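Local atomic coordinates of oxalate oxidase 1 (Hordeum vulgare, PDB entry 1FI2), a protein that oxidises oxalate with molecular oxygen to carbon dioxide and hydrogen peroxide at a manganese centre, and also has superoxide dismutase activity. Residues G188-E191 with L192-K196. Numbering follows the deposited sequence.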
loop_
_atom_site.group_PDB
_atom_site.type_symbol
_atom_site.label_atom_id
_atom_site.label_comp_id
_atom_site.label_asym_id
_atom_site.label_seq_id
_atom_site.Cartn_x
_atom_site.Cartn_y
_atom_site.Cartn_z
ATOM N N GLY A 188 -40.391 -17.443 15.814
ATOM C CA GLY A 188 -40.458 -17.170 17.241
ATOM C C GLY A 188 -39.089 -17.069 17.900
ATOM O O GLY A 188 -38.874 -16.210 18.754
ATOM N N VAL A 189 -38.143 -17.909 17.496
ATOM C CA VAL A 189 -36.785 -17.864 18.038
ATOM C C VAL A 189 -36.095 -16.584 17.573
ATOM O O VAL A 189 -35.460 -15.879 18.358
ATOM C CB VAL A 189 -35.975 -19.105 17.633
ATOM C CG1 VAL A 189 -34.543 -19.025 18.143
ATOM C CG2 VAL A 189 -36.647 -20.374 18.149
ATOM N N VAL A 190 -36.262 -16.250 16.291
ATOM C CA VAL A 190 -35.675 -15.027 15.746
ATOM C C VAL A 190 -36.227 -13.792 16.444
ATOM O O VAL A 190 -35.455 -12.912 16.840
ATOM C CB VAL A 190 -35.882 -14.932 14.226
ATOM C CG1 VAL A 190 -35.389 -13.603 13.670
ATOM C CG2 VAL A 190 -35.167 -16.085 13.529
ATOM N N GLU A 191 -37.544 -13.740 16.662
ATOM C CA GLU A 191 -38.151 -12.605 17.350
ATOM C C GLU A 191 -37.675 -12.497 18.793
ATOM O O GLU A 191 -37.503 -11.388 19.305
ATOM C CB GLU A 191 -39.674 -12.641 17.262
ATOM C CG GLU A 191 -40.237 -12.515 15.862
ATOM C CD GLU A 191 -40.035 -11.190 15.167
ATOM O OE1 GLU A 191 -39.495 -10.231 15.757
ATOM O OE2 GLU A 191 -40.425 -11.084 13.979
ATOM N N LEU A 192 -37.440 -13.620 19.470
ATOM C CA LEU A 192 -36.937 -13.585 20.842
ATOM C C LEU A 192 -35.561 -12.918 20.860
ATOM O O LEU A 192 -35.284 -12.050 21.685
ATOM C CB LEU A 192 -36.850 -14.984 21.438
ATOM C CG LEU A 192 -36.143 -15.124 22.791
ATOM C CD1 LEU A 192 -36.972 -14.505 23.905
ATOM C CD2 LEU A 192 -35.838 -16.583 23.083
ATOM N N LEU A 193 -34.688 -13.321 19.937
ATOM C CA LEU A 193 -33.361 -12.722 19.822
ATOM C C LEU A 193 -33.441 -11.235 19.521
ATOM O O LEU A 193 -32.769 -10.427 20.173
ATOM C CB LEU A 193 -32.547 -13.476 18.764
ATOM C CG LEU A 193 -32.041 -14.855 19.208
ATOM C CD1 LEU A 193 -31.849 -15.773 18.012
ATOM C CD2 LEU A 193 -30.744 -14.719 19.997
ATOM N N LYS A 194 -34.289 -10.830 18.577
ATOM C CA LYS A 194 -34.462 -9.424 18.239
ATOM C C LYS A 194 -34.911 -8.586 19.428
ATOM O O LYS A 194 -34.444 -7.457 19.618
ATOM C CB LYS A 194 -35.469 -9.234 17.101
ATOM C CG LYS A 194 -34.962 -9.601 15.716
ATOM C CD LYS A 194 -35.996 -9.233 14.657
ATOM C CE LYS A 194 -35.455 -9.432 13.253
ATOM N NZ LYS A 194 -36.399 -8.936 12.211
ATOM N N SER A 195 -35.776 -9.127 20.285
ATOM C CA SER A 195 -36.277 -8.416 21.451
ATOM C C SER A 195 -35.181 -8.043 22.439
ATOM O O SER A 195 -35.317 -7.063 23.176
ATOM C CB SER A 195 -37.371 -9.232 22.152
ATOM O OG SER A 195 -36.818 -10.264 22.949
ATOM N N LYS A 196 -34.074 -8.779 22.464
ATOM C CA LYS A 196 -32.963 -8.507 23.355
ATOM C C LYS A 196 -32.041 -7.402 22.855
ATOM O O LYS A 196 -31.210 -6.906 23.621
ATOM C CB LYS A 196 -32.135 -9.786 23.552
ATOM C CG LYS A 196 -32.945 -11.021 23.911
ATOM C CD LYS A 196 -33.615 -10.884 25.269
ATOM C CE LYS A 196 -34.411 -12.133 25.613
ATOM N NZ LYS A 196 -35.089 -11.998 26.934
#
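Val190 and Lys194, one turn apart on helix 187-196, run side by side in the same direction, with Val190 CG1 4.2 Å from Lys194 CE. The backbone beneath them pairs i to i+4: Lys194 N reaches Val190 O at 3.0 Å, and the N atoms of Leu192, Leu193 and Ser195 likewise donate to the carbonyl O of Gly188, Val189 and Glu191. Every carbonyl from Gly188 to Glu191 is therefore satisfied within the helix. Val190, apolar and buried, suits the face covered by helix 176-183. Lys194 suits its place because its methylenes, extended beyond CG (chi2 -174°), lie along Val190 and touch Leu179 of that helix, while NZ travels on to hydrogen-bond Ile174 O and Thr176 OG1. Glu191, an exposed acid bent at chi2 (-67°), brings OE1 to 3.8 Å from Lys194 CD but 4.9 Å from Lys194 NZ; its OE2 finds a hydroxyl partner in Thr176 OG1. Ser195 OG donates to Leu192 O at 2.7 Å, a common way to satisfy a helical serine. Apolar Val189, Leu192 and Leu193 pack against Val189 and Val185 of a second subunit. The two charged side chains thus share the Thr176 hydroxyl rather than meeting directly, though their opposite charges may stabilise each other; one face of the helix is tied to Ile174 and Thr176, while Val189, Leu192 and Leu193 serve the subunit interface.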